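Local coordinates for beta-N-acetylglucosaminidase (Thermotoga maritima, PDB 3WO8), which probably hydrolyses terminal non-reducing N-acetyl-D-hexosamine residues from N-acetyl-beta-D-hexosaminides, as a glycoside hydrolase of family 3, at residues B[267-272]-B[292-297]; B[271-276]-B[282-287]; B[17-22]-B[314-319]; B[241-246]-B[251-256]. One frame throughout, in Å; residues are numbered along the deposited sequence.

Contact 1 (B[267-272]-B[292-297]); sequences FSVEEI and LPVYYE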
loop_
_atom_site.group_PDB
_atom_site.type_symbol
_atom_site.label_atom_id
_atom_site.label_comp_id
_atom_site.label_asym_id
_atom_site.label_seq_id
_atom_site.Cartn_x
_atom_site.Cartn_y
_atom_site.Cartn_z
ATOM N N PHE B 267 17.179 -33.768 -12.622
ATOM C CA PHE B 267 16.409 -34.056 -13.822
ATOM C C PHE B 267 16.783 -32.991 -14.783
ATOM O O PHE B 267 17.243 -31.930 -14.375
ATOM C CB PHE B 267 14.873 -34.015 -13.553
ATOM C CG PHE B 267 14.415 -35.082 -12.577
ATOM C CD1 PHE B 267 14.477 -34.862 -11.209
ATOM C CD2 PHE B 267 14.022 -36.338 -13.026
ATOM C CE1 PHE B 267 14.134 -35.863 -10.306
ATOM C CE2 PHE B 267 13.674 -37.337 -12.123
ATOM C CZ PHE B 267 13.730 -37.104 -10.758
ATOM N N SER B 268 16.575 -33.273 -16.055
ATOM C CA SER B 268 16.953 -32.373 -17.114
ATOM C C SER B 268 15.700 -31.718 -17.616
ATOM O O SER B 268 14.607 -32.310 -17.526
ATOM C CB SER B 268 17.614 -33.156 -18.274
ATOM O OG SER B 268 16.689 -33.670 -19.249
ATOM N N VAL B 269 15.859 -30.540 -18.214
ATOM C CA VAL B 269 14.716 -29.829 -18.781
ATOM C C VAL B 269 13.742 -30.763 -19.501
ATOM O O VAL B 269 12.529 -30.696 -19.298
ATOM C CB VAL B 269 15.157 -28.726 -19.746
ATOM C CG1 VAL B 269 13.948 -28.048 -20.373
ATOM C CG2 VAL B 269 15.994 -27.684 -19.006
ATOM N N GLU B 270 14.301 -31.652 -20.302
ATOM C CA GLU B 270 13.537 -32.583 -21.151
ATOM C C GLU B 270 12.687 -33.541 -20.319
ATOM O O GLU B 270 11.497 -33.686 -20.559
ATOM C CB GLU B 270 14.522 -33.370 -22.043
ATOM C CG GLU B 270 13.946 -33.995 -23.304
ATOM C CD GLU B 270 14.650 -35.301 -23.681
ATOM O OE1 GLU B 270 14.545 -36.272 -22.895
ATOM O OE2 GLU B 270 15.298 -35.369 -24.757
ATOM N N GLU B 271 13.319 -34.190 -19.353
ATOM C CA GLU B 271 12.618 -35.028 -18.405
ATOM C C GLU B 271 11.571 -34.194 -17.651
ATOM O O GLU B 271 10.454 -34.646 -17.414
ATOM C CB GLU B 271 13.602 -35.646 -17.385
ATOM C CG GLU B 271 14.680 -36.606 -17.928
ATOM C CD GLU B 271 15.896 -36.701 -17.003
ATOM O OE1 GLU B 271 16.247 -37.805 -16.526
ATOM O OE2 GLU B 271 16.496 -35.642 -16.720
ATOM N N ILE B 272 11.945 -32.973 -17.278
ATOM C CA ILE B 272 11.103 -32.107 -16.468
ATOM C C ILE B 272 9.798 -31.794 -17.191
ATOM O O ILE B 272 8.725 -32.120 -16.697
ATOM C CB ILE B 272 11.880 -30.830 -16.080
ATOM C CG1 ILE B 272 12.809 -31.133 -14.890
ATOM C CG2 ILE B 272 10.946 -29.685 -15.720
ATOM C CD1 ILE B 272 13.717 -29.987 -14.458
ATOM N N LEU B 292 12.784 -19.388 -20.503
ATOM C CA LEU B 292 11.585 -19.731 -21.252
ATOM C C LEU B 292 11.954 -20.277 -22.588
ATOM O O LEU B 292 11.529 -21.380 -22.918
ATOM C CB LEU B 292 10.616 -18.553 -21.412
ATOM C CG LEU B 292 9.250 -18.924 -22.011
ATOM C CD1 LEU B 292 8.496 -19.935 -21.154
ATOM C CD2 LEU B 292 8.389 -17.691 -22.216
ATOM N N PRO B 293 12.761 -19.525 -23.359
ATOM C CA PRO B 293 13.123 -20.015 -24.680
ATOM C C PRO B 293 13.540 -21.482 -24.619
ATOM O O PRO B 293 12.943 -22.295 -25.316
ATOM C CB PRO B 293 14.289 -19.105 -25.089
ATOM C CG PRO B 293 14.055 -17.841 -24.347
ATOM C CD PRO B 293 13.551 -18.323 -23.010
ATOM N N VAL B 294 14.492 -21.824 -23.750
ATOM C CA VAL B 294 14.938 -23.217 -23.624
ATOM C C VAL B 294 13.746 -24.122 -23.316
ATOM O O VAL B 294 13.429 -25.067 -24.067
ATOM C CB VAL B 294 16.002 -23.387 -22.525
ATOM C CG1 VAL B 294 16.282 -24.867 -22.254
ATOM C CG2 VAL B 294 17.285 -22.618 -22.874
ATOM N N TYR B 295 13.055 -23.814 -22.225
ATOM C CA TYR B 295 11.933 -24.657 -21.814
ATOM C C TYR B 295 10.883 -24.735 -22.912
ATOM O O TYR B 295 10.269 -25.790 -23.137
ATOM C CB TYR B 295 11.332 -24.165 -20.508
ATOM C CG TYR B 295 11.806 -24.916 -19.280
ATOM C CD1 TYR B 295 13.002 -24.610 -18.648
ATOM C CD2 TYR B 295 11.032 -25.907 -18.734
ATOM C CE1 TYR B 295 13.410 -25.291 -17.502
ATOM C CE2 TYR B 295 11.418 -26.583 -17.588
ATOM C CZ TYR B 295 12.605 -26.286 -16.971
ATOM O OH TYR B 295 12.955 -27.012 -15.832
ATOM N N TYR B 296 10.698 -23.639 -23.633
ATOM C CA TYR B 296 9.618 -23.605 -24.611
ATOM C C TYR B 296 9.925 -24.511 -25.780
ATOM O O TYR B 296 9.034 -25.221 -26.261
ATOM C CB TYR B 296 9.368 -22.198 -25.118
ATOM C CG TYR B 296 8.240 -22.070 -26.149
ATOM C CD1 TYR B 296 8.448 -22.333 -27.522
ATOM C CD2 TYR B 296 6.975 -21.649 -25.756
ATOM C CE1 TYR B 296 7.409 -22.178 -28.451
ATOM C CE2 TYR B 296 5.940 -21.501 -26.674
ATOM C CZ TYR B 296 6.159 -21.751 -28.015
ATOM O OH TYR B 296 5.115 -21.574 -28.891
ATOM N N GLU B 297 11.169 -24.459 -26.256
ATOM C CA GLU B 297 11.554 -25.207 -27.464
ATOM C C GLU B 297 11.776 -26.693 -27.135
ATOM O O GLU B 297 11.469 -27.553 -27.972
ATOM C CB GLU B 297 12.711 -24.551 -28.226
ATOM C CG GLU B 297 14.022 -24.433 -27.450
ATOM C CD GLU B 297 14.949 -23.299 -27.938
ATOM O OE1 GLU B 297 14.546 -22.095 -27.958
ATOM O OE2 GLU B 297 16.111 -23.633 -28.280
#

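Contact 2 (B[271-276]-B[282-287]); sequences EIVSLF and NMILLG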
loop_
_atom_site.group_PDB
_atom_site.type_symbol
_atom_site.label_atom_id
_atom_site.label_comp_id
_atom_site.label_asym_id
_atom_site.label_seq_id
_atom_site.Cartn_x
_atom_site.Cartn_y
_atom_site.Cartn_z
ATOM N N GLU B 271 13.319 -34.190 -19.353
ATOM C CA GLU B 271 12.618 -35.028 -18.405
ATOM C C GLU B 271 11.571 -34.194 -17.651
ATOM O O GLU B 271 10.454 -34.646 -17.414
ATOM C CB GLU B 271 13.602 -35.646 -17.385
ATOM C CG GLU B 271 14.680 -36.606 -17.928
ATOM C CD GLU B 271 15.896 -36.701 -17.003
ATOM O OE1 GLU B 271 16.247 -37.805 -16.526
ATOM O OE2 GLU B 271 16.496 -35.642 -16.720
ATOM N N ILE B 272 11.945 -32.973 -17.278
ATOM C CA ILE B 272 11.103 -32.107 -16.468
ATOM C C ILE B 272 9.798 -31.794 -17.191
ATOM O O ILE B 272 8.725 -32.120 -16.697
ATOM C CB ILE B 272 11.880 -30.830 -16.080
ATOM C CG1 ILE B 272 12.809 -31.133 -14.890
ATOM C CG2 ILE B 272 10.946 -29.685 -15.720
ATOM C CD1 ILE B 272 13.717 -29.987 -14.458
ATOM N N VAL B 273 9.895 -31.185 -18.366
ATOM C CA VAL B 273 8.707 -30.845 -19.174
ATOM C C VAL B 273 7.822 -32.072 -19.393
ATOM O O VAL B 273 6.592 -31.996 -19.308
ATOM C CB VAL B 273 9.098 -30.288 -20.569
ATOM C CG1 VAL B 273 7.879 -29.903 -21.393
ATOM C CG2 VAL B 273 9.997 -29.067 -20.442
ATOM N N SER B 274 8.465 -33.197 -19.689
ATOM C CA SER B 274 7.765 -34.449 -19.968
ATOM C C SER B 274 7.125 -35.068 -18.734
ATOM O O SER B 274 5.959 -35.386 -18.744
ATOM C CB SER B 274 8.720 -35.472 -20.598
ATOM O OG SER B 274 9.415 -36.212 -19.596
ATOM N N LEU B 275 7.878 -35.262 -17.674
ATOM C CA LEU B 275 7.332 -35.976 -16.550
ATOM C C LEU B 275 6.144 -35.220 -15.997
ATOM O O LEU B 275 5.113 -35.813 -15.667
ATOM C CB LEU B 275 8.401 -36.205 -15.487
ATOM C CG LEU B 275 9.553 -37.055 -16.042
ATOM C CD1 LEU B 275 10.682 -37.179 -15.041
ATOM C CD2 LEU B 275 9.072 -38.430 -16.488
ATOM N N PHE B 276 6.284 -33.899 -15.945
ATOM C CA PHE B 276 5.253 -33.033 -15.379
ATOM C C PHE B 276 3.983 -33.067 -16.229
ATOM O O PHE B 276 2.927 -33.509 -15.758
ATOM C CB PHE B 276 5.799 -31.607 -15.224
ATOM C CG PHE B 276 4.784 -30.608 -14.786
ATOM C CD1 PHE B 276 4.424 -30.504 -13.451
ATOM C CD2 PHE B 276 4.201 -29.750 -15.719
ATOM C CE1 PHE B 276 3.482 -29.579 -13.041
ATOM C CE2 PHE B 276 3.268 -28.816 -15.319
ATOM C CZ PHE B 276 2.910 -28.723 -13.973
ATOM N N ASN B 282 -0.370 -28.933 -15.437
ATOM C CA ASN B 282 -0.793 -28.078 -16.510
ATOM C C ASN B 282 0.180 -26.970 -16.787
ATOM O O ASN B 282 0.618 -26.816 -17.924
ATOM C CB ASN B 282 -2.156 -27.469 -16.187
ATOM C CG ASN B 282 -3.212 -28.516 -15.904
ATOM O OD1 ASN B 282 -3.786 -28.552 -14.821
ATOM N ND2 ASN B 282 -3.474 -29.357 -16.876
ATOM N N MET B 283 0.505 -26.164 -15.776
ATOM C CA MET B 283 1.421 -25.043 -16.027
ATOM C C MET B 283 2.760 -25.278 -15.381
ATOM O O MET B 283 2.861 -25.700 -14.227
ATOM C CB MET B 283 0.845 -23.679 -15.603
ATOM C CG MET B 283 -0.336 -23.221 -16.445
ATOM S SD MET B 283 -1.061 -21.713 -15.788
ATOM C CE MET B 283 -0.182 -20.535 -16.865
ATOM N N ILE B 284 3.776 -25.017 -16.182
ATOM C CA ILE B 284 5.171 -25.101 -15.753
ATOM C C ILE B 284 5.581 -23.708 -15.293
ATOM O O ILE B 284 5.437 -22.718 -16.030
ATOM C CB ILE B 284 6.102 -25.510 -16.918
ATOM C CG1 ILE B 284 5.771 -26.921 -17.428
ATOM C CG2 ILE B 284 7.539 -25.490 -16.476
ATOM C CD1 ILE B 284 6.140 -27.091 -18.884
ATOM N N LEU B 285 6.083 -23.650 -14.080
ATOM C CA LEU B 285 6.493 -22.410 -13.497
ATOM C C LEU B 285 8.003 -22.285 -13.641
ATOM O O LEU B 285 8.792 -23.077 -13.078
ATOM C CB LEU B 285 6.107 -22.354 -12.011
ATOM C CG LEU B 285 6.612 -21.127 -11.265
ATOM C CD1 LEU B 285 6.170 -19.851 -11.969
ATOM C CD2 LEU B 285 6.215 -21.159 -9.793
ATOM N N LEU B 286 8.384 -21.261 -14.394
ATOM C CA LEU B 286 9.741 -20.802 -14.460
ATOM C C LEU B 286 9.912 -19.543 -13.550
ATOM O O LEU B 286 9.560 -18.407 -13.916
ATOM C CB LEU B 286 10.110 -20.538 -15.921
ATOM C CG LEU B 286 9.873 -21.692 -16.917
ATOM C CD1 LEU B 286 10.372 -21.337 -18.327
ATOM C CD2 LEU B 286 10.489 -23.008 -16.445
ATOM N N GLY B 287 10.450 -19.771 -12.353
ATOM C CA GLY B 287 10.919 -18.695 -11.499
ATOM C C GLY B 287 11.582 -17.550 -12.257
ATOM O O GLY B 287 11.406 -16.380 -11.898
#

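Contact 3 (B[17-22]-B[314-319]); sequences GKLFFC and ERSIRT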
loop_
_atom_site.group_PDB
_atom_site.type_symbol
_atom_site.label_atom_id
_atom_site.label_comp_id
_atom_site.label_asym_id
_atom_site.label_seq_id
_atom_site.Cartn_x
_atom_site.Cartn_y
_atom_site.Cartn_z
ATOM N N GLY B 17 1.831 -21.271 -25.204
ATOM C CA GLY B 17 2.174 -20.263 -24.199
ATOM C C GLY B 17 1.320 -20.434 -22.944
ATOM O O GLY B 17 1.777 -20.125 -21.828
ATOM N N LYS B 18 0.097 -20.953 -23.129
ATOM C CA LYS B 18 -0.778 -21.327 -22.014
ATOM C C LYS B 18 -0.135 -22.250 -20.983
ATOM O O LYS B 18 -0.597 -22.297 -19.846
ATOM C CB LYS B 18 -2.062 -22.001 -22.510
ATOM C CG LYS B 18 -3.234 -21.084 -22.732
ATOM C CD LYS B 18 -2.952 -20.019 -23.779
ATOM C CE LYS B 18 -4.094 -19.018 -23.809
ATOM N NZ LYS B 18 -3.863 -17.979 -24.839
ATOM N N LEU B 19 0.906 -22.984 -21.363
ATOM C CA LEU B 19 1.524 -23.952 -20.446
ATOM C C LEU B 19 2.557 -23.387 -19.505
ATOM O O LEU B 19 3.063 -24.107 -18.619
ATOM C CB LEU B 19 2.124 -25.121 -21.222
ATOM C CG LEU B 19 1.129 -26.255 -21.470
ATOM C CD1 LEU B 19 -0.139 -26.154 -20.622
ATOM C CD2 LEU B 19 0.706 -26.274 -22.917
ATOM N N PHE B 20 2.834 -22.093 -19.646
ATOM C CA PHE B 20 3.923 -21.504 -18.911
ATOM C C PHE B 20 3.560 -20.344 -17.994
ATOM O O PHE B 20 2.820 -19.432 -18.373
ATOM C CB PHE B 20 4.961 -21.057 -19.907
ATOM C CG PHE B 20 5.747 -22.188 -20.497
ATOM C CD1 PHE B 20 6.637 -22.915 -19.706
ATOM C CD2 PHE B 20 5.607 -22.521 -21.840
ATOM C CE1 PHE B 20 7.365 -23.956 -20.242
ATOM C CE2 PHE B 20 6.345 -23.551 -22.380
ATOM C CZ PHE B 20 7.214 -24.272 -21.581
ATOM N N PHE B 21 4.131 -20.418 -16.792
ATOM C CA PHE B 21 4.106 -19.379 -15.787
ATOM C C PHE B 21 5.549 -18.860 -15.507
ATOM O O PHE B 21 6.426 -19.611 -15.126
ATOM C CB PHE B 21 3.457 -19.917 -14.491
ATOM C CG PHE B 21 2.516 -18.937 -13.845
ATOM C CD1 PHE B 21 2.955 -17.669 -13.489
ATOM C CD2 PHE B 21 1.179 -19.258 -13.652
ATOM C CE1 PHE B 21 2.085 -16.751 -12.931
ATOM C CE2 PHE B 21 0.313 -18.350 -13.077
ATOM C CZ PHE B 21 0.766 -17.099 -12.706
ATOM N N CYS B 22 5.780 -17.566 -15.678
ATOM C CA CYS B 22 7.139 -17.019 -15.637
ATOM C C CYS B 22 7.233 -15.899 -14.634
ATOM O O CYS B 22 6.341 -15.072 -14.547
ATOM C CB CYS B 22 7.554 -16.500 -17.019
ATOM S SG CYS B 22 7.635 -17.801 -18.284
ATOM N N GLU B 314 -3.090 -30.462 -25.097
ATOM C CA GLU B 314 -4.363 -29.820 -25.484
ATOM C C GLU B 314 -5.393 -29.759 -24.358
ATOM O O GLU B 314 -6.224 -28.861 -24.338
ATOM C CB GLU B 314 -5.000 -30.516 -26.686
ATOM C CG GLU B 314 -4.499 -30.045 -28.041
ATOM C CD GLU B 314 -5.230 -30.744 -29.185
ATOM O OE1 GLU B 314 -4.717 -31.770 -29.687
ATOM O OE2 GLU B 314 -6.336 -30.289 -29.567
ATOM N N ARG B 315 -5.340 -30.716 -23.442
ATOM C CA ARG B 315 -6.227 -30.748 -22.286
ATOM C C ARG B 315 -5.845 -29.645 -21.323
ATOM O O ARG B 315 -6.672 -28.977 -20.737
ATOM C CB ARG B 315 -6.040 -32.063 -21.542
ATOM C CG ARG B 315 -7.314 -32.678 -21.031
ATOM C CD ARG B 315 -7.719 -33.869 -21.899
ATOM N NE ARG B 315 -8.279 -34.929 -21.067
ATOM C CZ ARG B 315 -7.574 -35.735 -20.268
ATOM N NH1 ARG B 315 -8.217 -36.651 -19.554
ATOM N NH2 ARG B 315 -6.245 -35.642 -20.174
ATOM N N SER B 316 -4.546 -29.524 -21.117
ATOM C CA SER B 316 -3.997 -28.510 -20.244
ATOM C C SER B 316 -4.316 -27.147 -20.844
ATOM O O SER B 316 -4.823 -26.277 -20.158
ATOM C CB SER B 316 -2.486 -28.717 -20.054
ATOM O OG SER B 316 -2.214 -29.795 -19.159
ATOM N N ILE B 317 -4.098 -26.979 -22.138
ATOM C CA ILE B 317 -4.430 -25.695 -22.753
ATOM C C ILE B 317 -5.880 -25.286 -22.486
ATOM O O ILE B 317 -6.185 -24.110 -22.346
ATOM C CB ILE B 317 -4.109 -25.656 -24.246
ATOM C CG1 ILE B 317 -2.592 -25.633 -24.439
ATOM C CG2 ILE B 317 -4.686 -24.405 -24.879
ATOM C CD1 ILE B 317 -2.137 -26.025 -25.824
ATOM N N ARG B 318 -6.759 -26.261 -22.390
ATOM C CA ARG B 318 -8.163 -25.979 -22.188
ATOM C C ARG B 318 -8.426 -25.611 -20.732
ATOM O O ARG B 318 -9.074 -24.606 -20.468
ATOM C CB ARG B 318 -9.027 -27.175 -22.626
ATOM C CG ARG B 318 -10.258 -26.790 -23.446
ATOM C CD ARG B 318 -10.847 -27.990 -24.187
ATOM N NE ARG B 318 -9.957 -28.499 -25.246
ATOM C CZ ARG B 318 -9.302 -29.673 -25.242
ATOM N NH1 ARG B 318 -9.395 -30.543 -24.226
ATOM N NH2 ARG B 318 -8.530 -29.981 -26.286
ATOM N N THR B 319 -7.914 -26.407 -19.799
ATOM C CA THR B 319 -7.999 -26.098 -18.357
ATOM C C THR B 319 -7.523 -24.664 -18.028
ATOM O O THR B 319 -8.147 -23.923 -17.275
ATOM C CB THR B 319 -7.164 -27.101 -17.542
ATOM O OG1 THR B 319 -7.625 -28.426 -17.801
ATOM C CG2 THR B 319 -7.290 -26.849 -16.058
#

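Contact 4 (B[241-246]-B[251-256]); sequences DVLREK and GLVISD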
loop_
_atom_site.group_PDB
_atom_site.type_symbol
_atom_site.label_atom_id
_atom_site.label_comp_id
_atom_site.label_asym_id
_atom_site.label_seq_id
_atom_site.Cartn_x
_atom_site.Cartn_y
_atom_site.Cartn_z
ATOM N N ASP B 241 -2.879 -39.968 -10.068
ATOM C CA ASP B 241 -3.545 -40.989 -9.254
ATOM C C ASP B 241 -4.117 -40.434 -7.961
ATOM O O ASP B 241 -5.313 -40.563 -7.729
ATOM C CB ASP B 241 -2.658 -42.249 -9.054
ATOM C CG ASP B 241 -2.274 -42.933 -10.414
ATOM O OD1 ASP B 241 -2.941 -42.737 -11.461
ATOM O OD2 ASP B 241 -1.267 -43.649 -10.440
ATOM N N VAL B 242 -3.302 -39.796 -7.132
ATOM C CA VAL B 242 -3.836 -39.203 -5.884
ATOM C C VAL B 242 -4.682 -37.912 -6.064
ATOM O O VAL B 242 -5.606 -37.671 -5.274
ATOM C CB VAL B 242 -2.742 -38.956 -4.839
ATOM C CG1 VAL B 242 -1.895 -37.781 -5.250
ATOM C CG2 VAL B 242 -3.334 -38.674 -3.470
ATOM N N LEU B 243 -4.393 -37.086 -7.073
ATOM C CA LEU B 243 -5.055 -35.765 -7.144
ATOM C C LEU B 243 -6.196 -35.735 -8.132
ATOM O O LEU B 243 -7.335 -35.419 -7.762
ATOM C CB LEU B 243 -4.061 -34.607 -7.424
ATOM C CG LEU B 243 -4.625 -33.172 -7.617
ATOM C CD1 LEU B 243 -5.350 -32.675 -6.379
ATOM C CD2 LEU B 243 -3.570 -32.164 -8.006
ATOM N N ARG B 244 -5.897 -36.036 -9.386
ATOM C CA ARG B 244 -6.928 -35.987 -10.430
ATOM C C ARG B 244 -8.023 -37.056 -10.349
ATOM O O ARG B 244 -9.158 -36.799 -10.794
ATOM C CB ARG B 244 -6.309 -36.103 -11.785
ATOM C CG ARG B 244 -5.325 -35.005 -12.049
ATOM C CD ARG B 244 -5.893 -34.039 -13.027
ATOM N NE ARG B 244 -4.893 -33.042 -13.384
ATOM C CZ ARG B 244 -5.082 -31.734 -13.360
ATOM N NH1 ARG B 244 -6.234 -31.236 -12.975
ATOM N NH2 ARG B 244 -4.106 -30.925 -13.732
ATOM N N GLU B 245 -7.684 -38.229 -9.803
ATOM C CA GLU B 245 -8.618 -39.372 -9.698
ATOM C C GLU B 245 -9.132 -39.534 -8.292
ATOM O O GLU B 245 -10.335 -39.409 -8.046
ATOM C CB GLU B 245 -7.986 -40.700 -10.175
ATOM C CG GLU B 245 -7.515 -40.637 -11.624
ATOM C CD GLU B 245 -6.905 -41.919 -12.169
ATOM O OE1 GLU B 245 -6.319 -42.732 -11.417
ATOM O OE2 GLU B 245 -6.988 -42.093 -13.397
ATOM N N LYS B 246 -8.243 -39.828 -7.360
ATOM C CA LYS B 246 -8.700 -40.117 -6.019
ATOM C C LYS B 246 -9.465 -38.920 -5.429
ATOM O O LYS B 246 -10.549 -39.094 -4.895
ATOM C CB LYS B 246 -7.547 -40.530 -5.123
ATOM C CG LYS B 246 -8.012 -41.199 -3.861
ATOM C CD LYS B 246 -6.834 -41.549 -2.978
ATOM C CE LYS B 246 -7.205 -42.538 -1.885
ATOM N NZ LYS B 246 -8.502 -42.195 -1.216
ATOM N N GLY B 251 -9.035 -29.218 -12.176
ATOM C CA GLY B 251 -8.639 -27.823 -12.408
ATOM C C GLY B 251 -7.147 -27.648 -12.603
ATOM O O GLY B 251 -6.458 -28.581 -12.931
ATOM N N LEU B 252 -6.656 -26.445 -12.341
ATOM C CA LEU B 252 -5.282 -26.022 -12.666
ATOM C C LEU B 252 -4.226 -26.566 -11.721
ATOM O O LEU B 252 -4.305 -26.424 -10.513
ATOM C CB LEU B 252 -5.209 -24.512 -12.668
ATOM C CG LEU B 252 -4.129 -23.882 -13.515
ATOM C CD1 LEU B 252 -4.220 -24.335 -14.955
ATOM C CD2 LEU B 252 -4.293 -22.374 -13.488
ATOM N N VAL B 253 -3.262 -27.257 -12.293
ATOM C CA VAL B 253 -2.144 -27.751 -11.544
ATOM C C VAL B 253 -0.911 -27.044 -12.074
ATOM O O VAL B 253 -0.614 -27.033 -13.309
ATOM C CB VAL B 253 -1.990 -29.264 -11.657
ATOM C CG1 VAL B 253 -0.627 -29.675 -11.115
ATOM C CG2 VAL B 253 -3.097 -29.950 -10.864
ATOM N N ILE B 254 -0.200 -26.438 -11.133
ATOM C CA ILE B 254 0.937 -25.646 -11.499
ATOM C C ILE B 254 2.121 -26.217 -10.777
ATOM O O ILE B 254 2.005 -26.693 -9.642
ATOM C CB ILE B 254 0.739 -24.152 -11.183
ATOM C CG1 ILE B 254 1.840 -23.348 -11.871
ATOM C CG2 ILE B 254 0.725 -23.891 -9.667
ATOM C CD1 ILE B 254 1.769 -21.855 -11.633
ATOM N N SER B 255 3.254 -26.196 -11.465
ATOM C CA SER B 255 4.514 -26.642 -10.869
ATOM C C SER B 255 5.058 -25.610 -9.875
ATOM O O SER B 255 4.819 -24.415 -10.037
ATOM C CB SER B 255 5.546 -26.877 -11.971
ATOM O OG SER B 255 6.145 -25.660 -12.394
ATOM N N ASP B 256 5.780 -26.063 -8.851
ATOM C CA ASP B 256 6.638 -25.156 -8.114
ATOM C C ASP B 256 7.724 -24.799 -9.143
ATOM O O ASP B 256 7.701 -25.340 -10.268
ATOM C CB ASP B 256 7.166 -25.768 -6.832
ATOM C CG ASP B 256 7.616 -24.705 -5.833
ATOM O OD1 ASP B 256 7.921 -23.595 -6.281
ATOM O OD2 ASP B 256 7.660 -24.934 -4.611
#

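Contact 1 (B[267-272]-B[292-297])
Y295 and V269 account for most of the 206 Å² buried here, and their meeting is a CH-pi contact with nearly ideal geometry. V269 CG1 stands 3.8 Å from the centroid of the Y295 ring and only 3° off its normal, so one methyl is seated over the middle of a ring face. That branch lies anti to the backbone N of V269 (chi1 177°), which leaves CG2 beside the N and directed to one corner of the ring, 3.8 Å from Y295 CE1. The same CG2 also meets V294 CG1 at 4.3 Å, a looser contact at the exposed margin. I272, one turn further along its helix, takes the phenol end. Its CG2 lies near the ring plane at the edge, 3.7 Å from Y295 CE2, and its CD1 approaches Y295 OH to 3.4 Å; two methyls of I272, CG2 and CD1, thus lie against the hydroxyl end. Just before V269 the helix begins with a capping box formed by S268 and E271, in which the bonds from the backbone N atoms of E270 and E271 to S268 OG are weak. Beyond the segments, M258 touches both I272 and Y295, and F20 of strand 20-24 packs on Y295. Helices 269-279 and 292-304 follow strands 253-257 and 283-286, so this is the packing of consecutive outer helices, near their N-terminal ends, in a (beta/alpha)8 TIM barrel.

Contact 2 (B[271-276]-B[282-287])
F276 and I284 join a TIM-barrel helix to the strand that follows it, lying alongside each other and running in opposite directions. The short segments 271-276 and 283-286 have axes 9.8 Å apart at 147°, the roughly antiparallel course expected where an outer helix returns the chain to the next parallel strand. F276 has CG anti to its N (chi1 174°), a torsion that carries the ring from the helix toward the start of the strand. There the ring is approached obliquely by I284, whose CG1 is 3.7 Å from F276 CD2. V273 comes to the same isoleucine from another direction: its side chain crosses that of I284 at about a right angle, with V273 CG1 4.2 Å from I284 CD1. All five touching residues are buried, and the strand is held in the sheet by backbone bonds of I284 to L19 and F21 and of M283 to V253 and S255. The CB of N282 points away from the helix, and its ND2 bonds to S316 OG. The far end of the phenyl ring meets backbone instead of side chain: F276 CZ is 3.6 Å from N282 N and 3.0 Å from M283 O.

Contact 3 (B[17-22]-B[314-319])
Between L19 and I317, which meet through aliphatic branches, there is no flat group; the guanidinium that belongs to this helix, that of R318, is on a different side. It carries E314 O over one face, 3.2 Å above the plane and offset toward the rim, and has E314 OE2 at an edge in its plane. The salt bridge there is long, with R318 NH2 4.0 Å from E314 OE2. The interface itself is apolar. L19 divides its two methyls between neighbouring helix residues: CD1 rests 3.5 Å from S316 CB, and CD2 lies 3.7 Å from I317 CG1, the L19 and I317 side chains crossing at about a right angle. K18 contributes its root, with K18 CB 4.1 Å from I317 CG1, while its chain, bent at chi2 (61°), leads away. S316 keeps its hydroxyl beside its own N (chi1 -76°), where OG bonds to K312 O and to N282 ND2, the latter tying the helix to the start of strand 283-286. Since residues 17-19 form a 3-10 turn running directly into strand 20-24, helix 310-326 packs where the first strand of the TIM barrel begins, at the N-terminal end of its strands.

Contact 4 (B[241-246]-B[251-256])
G251 O receives R244 NH1 in a short, straight bond, 2.7 Å long with an N-H...O angle of 175°. The donor lies in the carbonyl plane and the oxygen lies in the guanidinium plane, so both flat groups are aligned for it. A bend at chi2 (-107°) swings the arginine chain from the helix toward the other segment. R244 NH2 is engaged as well, bonding to N282 OD1 and to G280 O. Bonds from NH1 and NH2 together fix the rotation of the guanidinium, and V253 N, bonding to the same N282 OD1, holds that acceptor in place. These bonds bridge helix 236-247 and the residues leading into strand 253-257, successive elements of the (beta/alpha)8 barrel, across the short connection between them. The helix is not regular here, since K246 N bonds to D241 O at 3.0 Å in a wider pi-type turn. V253 presents its CG2 over one face of the R244 guanidinium, 3.2 Å from NH2, so that a methyl covers the NH2 end of that face. The same methyl is shared with L243, which reaches toward V253 tip to tip; L243 CD2 and V253 CG2 are 3.6 Å apart, and F173 of strand 167-173 also packs against L243.

Overall arrangement
All four contacts belong to one TIM barrel, and their burial and chemistry vary with position. Contacts 2 and 4, each joining a helix to the strand that follows it, are buried; contacts 1 and 3 are partly buried, on the helical outside and at the N-terminal end of the first strand. Helix 269-279 serves contacts 1 and 2, whose centres lie 8 Å apart and which share E271 and I272. Contacts 2, 3 and 4 reach the same sheet, since strands 20-24, 283-286 and 253-257 are neighbours there. Contacts 1 to 3 pack mainly through apolar side chains, contact 2 also against backbone, with CH-pi geometry distinguishing contact 1; contact 4 adds a charged donor. N282 connects the last three through S316 and R244.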